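Local coordinates for transcobalamin-1 (Homo sapiens, PDB 4KKI), which carries vitamin B12, binding it at femtomolar affinity and shielding it from stomach acid, at residues Phe126-Glu131 and Thr139-Tyr144; Val90-Leu95 and Ser148-Ala153. All blocks are in the same frame, centred on the assembly; numbering follows the deposited sequence.

Contact 1: residues Phe126-Glu131 and Thr139-Tyr144; sequences FQAEIE and TPLTNY
Glu-129 reaches out of helix 118-135 to hold the loop leading into helix 144-156, within the helical alpha6-alpha6 barrel domain of this cobalamin carrier. The polar part of the contact is a two-pronged grip by one carboxylate. OE1 of Glu-129 accepts from the backbone N of Thr-142 at 3.1 Å on its syn lone pair, with an N-H...O angle of 159°. The same OE1 takes a weak, bent bond from Leu-141 N at 2.8 Å. OE2 of Glu-129 receives OG1 of Thr-142 at 2.9 Å, approaching on the syn side but 33° out of the carboxylate plane, and is also bonded by Ser-92. A bend at chi2 (-86°) swings the acid from the helix surface to these donors, and partners on both oxygens should restrict its rotation. The bonds probably help to position the loop, whose Thr-142 O and Asn-143 ND2 each hydrogen-bond cyanocobalamin; Asn-143 also N-caps helix 144-156 by accepting from Gln-146 N through OD1. Van der Waals packing brings Pro-140 CB to 3.2 Å from Glu-129 OE1. Leu-141 runs aslant past the Glu-129 side chain, its CB 3.4 Å from OE1, and makes the apolar contact, placing CD1 3.9 Å from CB of Ala-128.

Contact 2: residues Val90-Leu95 and Ser148-Ala153; sequences VSSGEL and SLDVLA
Ser-92 holds OG between its backbone N and carbonyl carbon (chi1 59°), and Asp-150 sets CG anti to its own carbonyl carbon (chi1 -63°), which together bring the hydroxyl up to one carboxylate oxygen where two helices of the alpha6-alpha6 barrel meet. Helix 92-102 offers its first turn here, and helix 144-156 its middle. OG of Ser-92 lies 2.8 Å from OD2 of Asp-150, and its stronger polar partner is Glu-129 of helix 118-135.

The other carboxylate oxygen is less comfortably placed. OD1 of Asp-150 stands 3.0 Å from the carbonyl O of Ser-92, an approach of two acceptors that is not a hydrogen bond. Gly-93 N is 3.4 Å from OD1 of Asp-150 but badly angled for a bond; the amide instead donates to OE1 of Gln-146. The start of helix 92-102 would tend to offset a negative charge on Asp-150, while burial and the facing carbonyl would tend to oppose it.

At the same end of the helix Ser-91 and Glu-94 form a capping box: Glu-94 N donates to Ser-91 OG at 3.1 Å, and Ser-91 N to Glu-94 OE1, which it meets from above the carboxylate plane. Between the two segments the CA atoms come nearest at Gly-93 and Leu-149, 5.8 Å apart. Gly-93 packs against helix 144-156 and also touches cyanocobalamin, as does Glu-94. Leu-149 rests its CD1 4.1 Å from the carbonyl O of Gly-93.

Overall arrangement
Both contacts belong to the helical domain and share helix 144-156, contact 1 through the loop that enters it and contact 2 through its middle turns. Contact 2 is wholly buried and lies nearer the centre of the chain, whereas contact 1 is only partly buried. Their chemistry differs too: in contact 1 a carboxylate is gripped by backbone and side-chain donors, while in contact 2 a carboxylate meets a hydroxyl on one oxygen and a carbonyl on the other. A probable hydrogen bond ties the two, Ser-92 OG lying 2.6 Å from Glu-129 OE2. Packing adds to the link, with Phe-126 CD1 3.5 Å from Asp-150 CB. Each contact also borders the bound cyanocobalamin.

Contact 1: residues Phe126-Glu131 and Thr139-Tyr144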
ATOM      1  N   PHE A 126     -12.469   9.268   8.951  1.00 48.79           N
ATOM      2  CA  PHE A 126     -11.247   9.327   9.744  1.00 51.32           C
ATOM      3  C   PHE A 126     -11.572   9.378  11.233  1.00 54.95           C
ATOM      4  O   PHE A 126     -10.889   8.757  12.047  1.00 56.33           O
ATOM      5  CB  PHE A 126     -10.392  10.528   9.336  1.00 48.75           C
ATOM      6  CG  PHE A 126      -9.219  10.773  10.240  1.00 53.35           C
ATOM      7  CD1 PHE A 126      -8.137   9.907  10.245  1.00 50.68           C
ATOM      8  CD2 PHE A 126      -9.193  11.873  11.080  1.00 52.44           C
ATOM      9  CE1 PHE A 126      -7.055  10.133  11.076  1.00 48.67           C
ATOM     10  CE2 PHE A 126      -8.114  12.104  11.913  1.00 54.13           C
ATOM     11  CZ  PHE A 126      -7.044  11.232  11.911  1.00 46.77           C
ATOM     12  N   GLN A 127     -12.623  10.113  11.584  1.00 58.85           N
ATOM     13  CA  GLN A 127     -13.050  10.209  12.973  1.00 59.87           C
ATOM     14  C   GLN A 127     -13.636   8.884  13.455  1.00 55.10           C
ATOM     15  O   GLN A 127     -13.550   8.551  14.636  1.00 58.94           O
ATOM     16  CB  GLN A 127     -14.065  11.341  13.152  1.00 66.73           C
ATOM     17  CG  GLN A 127     -14.333  11.708  14.603  1.00 81.58           C
ATOM     18  CD  GLN A 127     -13.097  12.234  15.313  1.00 95.31           C
ATOM     19  OE1 GLN A 127     -12.212  12.826  14.692  1.00 93.12           O
ATOM     20  NE2 GLN A 127     -13.030  12.016  16.621  1.00 98.53           N
ATOM     21  N   ALA A 128     -14.228   8.128  12.536  1.00 45.60           N
ATOM     22  CA  ALA A 128     -14.763   6.814  12.867  1.00 50.87           C
ATOM     23  C   ALA A 128     -13.627   5.851  13.205  1.00 59.46           C
ATOM     24  O   ALA A 128     -13.766   4.999  14.082  1.00 68.72           O
ATOM     25  CB  ALA A 128     -15.608   6.270  11.725  1.00 43.44           C
ATOM     26  N   GLU A 129     -12.505   5.999  12.504  1.00 50.55           N
ATOM     27  CA  GLU A 129     -11.309   5.218  12.795  1.00 50.83           C
ATOM     28  C   GLU A 129     -10.841   5.509  14.215  1.00 49.49           C
ATOM     29  O   GLU A 129     -10.507   4.595  14.971  1.00 47.11           O
ATOM     30  CB  GLU A 129     -10.189   5.558  11.807  1.00 43.31           C
ATOM     31  CG  GLU A 129     -10.505   5.253  10.350  1.00 50.86           C
ATOM     32  CD  GLU A 129     -10.182   3.821   9.963  1.00 55.73           C
ATOM     33  OE1 GLU A 129      -9.775   3.038  10.848  1.00 49.72           O
ATOM     34  OE2 GLU A 129     -10.331   3.480   8.769  1.00 46.09           O
ATOM     35  N   ILE A 130     -10.828   6.791  14.568  1.00 56.67           N
ATOM     36  CA  ILE A 130     -10.405   7.234  15.892  1.00 62.05           C
ATOM     37  C   ILE A 130     -11.324   6.690  16.980  1.00 64.87           C
ATOM     38  O   ILE A 130     -10.863   6.175  18.001  1.00 65.12           O
ATOM     39  CB  ILE A 130     -10.379   8.773  15.986  1.00 67.80           C
ATOM     40  CG1 ILE A 130      -9.431   9.361  14.938  1.00 64.98           C
ATOM     41  CG2 ILE A 130      -9.972   9.220  17.382  1.00 76.20           C
ATOM     42  CD1 ILE A 130      -7.987   8.950  15.123  1.00 63.94           C
ATOM     43  N   GLU A 131     -12.629   6.799  16.755  1.00 65.64           N
ATOM     44  CA  GLU A 131     -13.612   6.359  17.738  1.00 72.20           C
ATOM     45  C   GLU A 131     -13.621   4.841  17.877  1.00 64.25           C
ATOM     46  O   GLU A 131     -14.051   4.306  18.898  1.00 63.19           O
ATOM     47  CB  GLU A 131     -15.004   6.884  17.379  1.00 81.40           C
ATOM     48  CG  GLU A 131     -15.117   8.400  17.467  1.00 93.70           C
ATOM     49  CD  GLU A 131     -16.403   8.932  16.867  1.00103.13           C
ATOM     50  OE1 GLU A 131     -17.235   8.118  16.417  1.00107.34           O
ATOM     51  OE2 GLU A 131     -16.580  10.169  16.843  1.00106.86           O
ATOM     52  N   THR A 139      -7.314  -0.367  18.297  1.00 57.13           N
ATOM     53  CA  THR A 139      -7.382  -0.895  16.936  1.00 56.10           C
ATOM     54  C   THR A 139      -8.358  -0.082  16.087  1.00 57.43           C
ATOM     55  O   THR A 139      -9.532   0.044  16.431  1.00 55.36           O
ATOM     56  CB  THR A 139      -7.807  -2.379  16.915  1.00 51.11           C
ATOM     57  OG1 THR A 139      -6.947  -3.133  17.775  1.00 57.64           O
ATOM     58  CG2 THR A 139      -7.718  -2.940  15.511  1.00 49.31           C
ATOM     59  N   PRO A 140      -7.871   0.482  14.972  1.00 51.53           N
ATOM     60  CA  PRO A 140      -8.742   1.241  14.071  1.00 47.62           C
ATOM     61  C   PRO A 140      -9.677   0.318  13.298  1.00 51.91           C
ATOM     62  O   PRO A 140      -9.585  -0.903  13.434  1.00 52.26           O
ATOM     63  CB  PRO A 140      -7.752   1.916  13.121  1.00 44.35           C
ATOM     64  CG  PRO A 140      -6.571   1.014  13.117  1.00 41.84           C
ATOM     65  CD  PRO A 140      -6.475   0.461  14.506  1.00 45.51           C
ATOM     66  N   LEU A 141     -10.575   0.902  12.511  1.00 53.90           N
ATOM     67  CA  LEU A 141     -11.472   0.123  11.668  1.00 52.82           C
ATOM     68  C   LEU A 141     -10.669  -0.629  10.619  1.00 48.42           C
ATOM     69  O   LEU A 141     -10.979  -1.772  10.285  1.00 51.95           O
ATOM     70  CB  LEU A 141     -12.503   1.034  10.997  1.00 50.67           C
ATOM     71  CG  LEU A 141     -13.629   1.551  11.892  1.00 51.98           C
ATOM     72  CD1 LEU A 141     -14.482   2.576  11.159  1.00 43.03           C
ATOM     73  CD2 LEU A 141     -14.485   0.389  12.377  1.00 48.12           C
ATOM     74  N   THR A 142      -9.627   0.021  10.110  1.00 47.38           N
ATOM     75  CA  THR A 142      -8.748  -0.588   9.123  1.00 42.21           C
ATOM     76  C   THR A 142      -7.332  -0.773   9.670  1.00 44.39           C
ATOM     77  O   THR A 142      -7.026  -1.792  10.287  1.00 44.92           O
ATOM     78  CB  THR A 142      -8.697   0.238   7.825  1.00 45.52           C
ATOM     79  OG1 THR A 142      -8.201   1.552   8.109  1.00 43.61           O
ATOM     80  CG2 THR A 142     -10.087   0.348   7.211  1.00 37.65           C
ATOM     81  N   ASN A 143      -6.474   0.217   9.446  1.00 41.02           N
ATOM     82  CA  ASN A 143      -5.075   0.118   9.845  1.00 34.41           C
ATOM     83  C   ASN A 143      -4.401   1.488   9.830  1.00 41.52           C
ATOM     84  O   ASN A 143      -5.022   2.484   9.463  1.00 44.62           O
ATOM     85  CB  ASN A 143      -4.336  -0.840   8.913  1.00 39.35           C
ATOM     86  CG  ASN A 143      -4.542  -0.497   7.454  1.00 40.06           C
ATOM     87  OD1 ASN A 143      -4.019   0.503   6.966  1.00 42.16           O
ATOM     88  ND2 ASN A 143      -5.310  -1.318   6.751  1.00 40.96           N
ATOM     89  N   TYR A 144      -3.131   1.539  10.222  1.00 36.97           N
ATOM     90  CA  TYR A 144      -2.415   2.810  10.284  1.00 47.07           C
ATOM     91  C   TYR A 144      -1.933   3.292   8.919  1.00 42.98           C
ATOM     92  O   TYR A 144      -1.673   4.479   8.731  1.00 43.18           O
ATOM     93  CB  TYR A 144      -1.243   2.742  11.266  1.00 42.07           C
ATOM     94  CG  TYR A 144      -1.569   3.257  12.648  1.00 48.88           C
ATOM     95  CD1 TYR A 144      -2.857   3.167  13.163  1.00 45.37           C
ATOM     96  CD2 TYR A 144      -0.589   3.849  13.432  1.00 40.80           C
ATOM     97  CE1 TYR A 144      -3.155   3.640  14.429  1.00 45.78           C
ATOM     98  CE2 TYR A 144      -0.875   4.328  14.693  1.00 40.98           C
ATOM     99  CZ  TYR A 144      -2.158   4.223  15.188  1.00 50.81           C
ATOM    100  OH  TYR A 144      -2.441   4.704  16.447  1.00 51.33           O
TER

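Contact 2: residues Val90-Leu95 and Ser148-Ala153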
ATOM      1  N   VAL A  90     -17.376   2.406   1.869  1.00 62.71           N
ATOM      2  CA  VAL A  90     -16.023   2.732   1.429  1.00 55.61           C
ATOM      3  C   VAL A  90     -15.132   3.065   2.622  1.00 48.34           C
ATOM      4  O   VAL A  90     -15.484   3.905   3.448  1.00 49.62           O
ATOM      5  CB  VAL A  90     -16.026   3.914   0.440  1.00 57.83           C
ATOM      6  CG1 VAL A  90     -14.611   4.395   0.172  1.00 57.38           C
ATOM      7  CG2 VAL A  90     -16.714   3.516  -0.857  1.00 56.60           C
ATOM      8  N   SER A  91     -13.983   2.402   2.718  1.00 40.17           N
ATOM      9  CA  SER A  91     -13.086   2.628   3.848  1.00 42.97           C
ATOM     10  C   SER A  91     -12.471   4.016   3.765  1.00 48.59           C
ATOM     11  O   SER A  91     -12.402   4.611   2.688  1.00 39.88           O
ATOM     12  CB  SER A  91     -11.981   1.574   3.891  1.00 38.79           C
ATOM     13  OG  SER A  91     -10.936   1.902   2.992  1.00 49.62           O
ATOM     14  N   SER A  92     -12.027   4.530   4.908  1.00 48.17           N
ATOM     15  CA  SER A  92     -11.405   5.846   4.965  1.00 43.04           C
ATOM     16  C   SER A  92     -10.216   5.938   4.007  1.00 40.10           C
ATOM     17  O   SER A  92     -10.082   6.913   3.269  1.00 38.74           O
ATOM     18  CB  SER A  92     -10.973   6.179   6.396  1.00 42.06           C
ATOM     19  OG  SER A  92     -10.053   5.222   6.893  1.00 42.82           O
ATOM     20  N   GLY A  93      -9.374   4.909   4.010  1.00 38.98           N
ATOM     21  CA  GLY A  93      -8.218   4.863   3.132  1.00 40.62           C
ATOM     22  C   GLY A  93      -8.581   4.860   1.657  1.00 41.72           C
ATOM     23  O   GLY A  93      -7.885   5.461   0.840  1.00 43.15           O
ATOM     24  N   GLU A  94      -9.671   4.178   1.315  1.00 40.36           N
ATOM     25  CA  GLU A  94     -10.131   4.121  -0.070  1.00 44.68           C
ATOM     26  C   GLU A  94     -10.596   5.491  -0.540  1.00 36.48           C
ATOM     27  O   GLU A  94     -10.322   5.897  -1.668  1.00 41.50           O
ATOM     28  CB  GLU A  94     -11.267   3.107  -0.226  1.00 51.16           C
ATOM     29  CG  GLU A  94     -10.823   1.656  -0.205  1.00 59.71           C
ATOM     30  CD  GLU A  94     -11.992   0.691  -0.257  1.00 60.59           C
ATOM     31  OE1 GLU A  94     -13.126   1.105   0.068  1.00 53.61           O
ATOM     32  OE2 GLU A  94     -11.777  -0.481  -0.626  1.00 66.87           O
ATOM     33  N   LEU A  95     -11.301   6.198   0.335  1.00 34.24           N
ATOM     34  CA  LEU A  95     -11.774   7.539   0.030  1.00 34.69           C
ATOM     35  C   LEU A  95     -10.602   8.511  -0.052  1.00 38.80           C
ATOM     36  O   LEU A  95     -10.595   9.423  -0.883  1.00 39.75           O
ATOM     37  CB  LEU A  95     -12.782   8.007   1.083  1.00 38.97           C
ATOM     38  CG  LEU A  95     -13.345   9.413   0.880  1.00 48.67           C
ATOM     39  CD1 LEU A  95     -13.945   9.540  -0.509  1.00 51.25           C
ATOM     40  CD2 LEU A  95     -14.380   9.744   1.946  1.00 55.56           C
ATOM     41  N   SER A 148      -2.809   6.905   7.897  1.00 42.83           N
ATOM     42  CA  SER A 148      -1.802   7.826   7.384  1.00 45.85           C
ATOM     43  C   SER A 148      -2.277   8.432   6.073  1.00 39.86           C
ATOM     44  O   SER A 148      -2.088   9.622   5.824  1.00 47.22           O
ATOM     45  CB  SER A 148      -0.470   7.105   7.174  1.00 36.71           C
ATOM     46  OG  SER A 148      -0.006   6.526   8.378  1.00 38.68           O
ATOM     47  N   LEU A 149      -2.888   7.600   5.236  1.00 35.30           N
ATOM     48  CA  LEU A 149      -3.501   8.077   4.002  1.00 35.19           C
ATOM     49  C   LEU A 149      -4.550   9.141   4.312  1.00 32.84           C
ATOM     50  O   LEU A 149      -4.660  10.139   3.601  1.00 35.62           O
ATOM     51  CB  LEU A 149      -4.134   6.918   3.225  1.00 33.87           C
ATOM     52  CG  LEU A 149      -3.211   6.022   2.398  1.00 40.25           C
ATOM     53  CD1 LEU A 149      -3.976   4.832   1.831  1.00 28.79           C
ATOM     54  CD2 LEU A 149      -2.569   6.821   1.280  1.00 34.02           C
ATOM     55  N   ASP A 150      -5.310   8.925   5.383  1.00 33.03           N
ATOM     56  CA  ASP A 150      -6.357   9.861   5.785  1.00 44.05           C
ATOM     57  C   ASP A 150      -5.790  11.227   6.147  1.00 42.37           C
ATOM     58  O   ASP A 150      -6.238  12.251   5.630  1.00 46.68           O
ATOM     59  CB  ASP A 150      -7.154   9.305   6.965  1.00 41.33           C
ATOM     60  CG  ASP A 150      -7.892   8.031   6.621  1.00 46.46           C
ATOM     61  OD1 ASP A 150      -8.200   7.824   5.429  1.00 42.51           O
ATOM     62  OD2 ASP A 150      -8.156   7.231   7.544  1.00 46.05           O
ATOM     63  N   VAL A 151      -4.808  11.234   7.041  1.00 39.41           N
ATOM     64  CA  VAL A 151      -4.171  12.472   7.467  1.00 34.96           C
ATOM     65  C   VAL A 151      -3.511  13.176   6.284  1.00 43.53           C
ATOM     66  O   VAL A 151      -3.613  14.394   6.143  1.00 44.40           O
ATOM     67  CB  VAL A 151      -3.131  12.217   8.576  1.00 38.55           C
ATOM     68  CG1 VAL A 151      -2.404  13.505   8.938  1.00 42.19           C
ATOM     69  CG2 VAL A 151      -3.806  11.619   9.800  1.00 37.89           C
ATOM     70  N   LEU A 152      -2.852  12.400   5.428  1.00 40.60           N
ATOM     71  CA  LEU A 152      -2.172  12.946   4.258  1.00 38.88           C
ATOM     72  C   LEU A 152      -3.142  13.686   3.342  1.00 43.54           C
ATOM     73  O   LEU A 152      -2.888  14.824   2.943  1.00 43.84           O
ATOM     74  CB  LEU A 152      -1.458  11.834   3.484  1.00 39.96           C
ATOM     75  CG  LEU A 152      -0.754  12.218   2.179  1.00 41.54           C
ATOM     76  CD1 LEU A 152       0.294  13.295   2.421  1.00 34.68           C
ATOM     77  CD2 LEU A 152      -0.124  10.991   1.527  1.00 40.24           C
ATOM     78  N   ALA A 153      -4.257  13.036   3.025  1.00 44.45           N
ATOM     79  CA  ALA A 153      -5.263  13.614   2.141  1.00 46.25           C
ATOM     80  C   ALA A 153      -5.921  14.851   2.751  1.00 44.52           C
ATOM     81  O   ALA A 153      -6.081  15.869   2.077  1.00 45.61           O
ATOM     82  CB  ALA A 153      -6.313  12.572   1.782  1.00 40.47           C
TER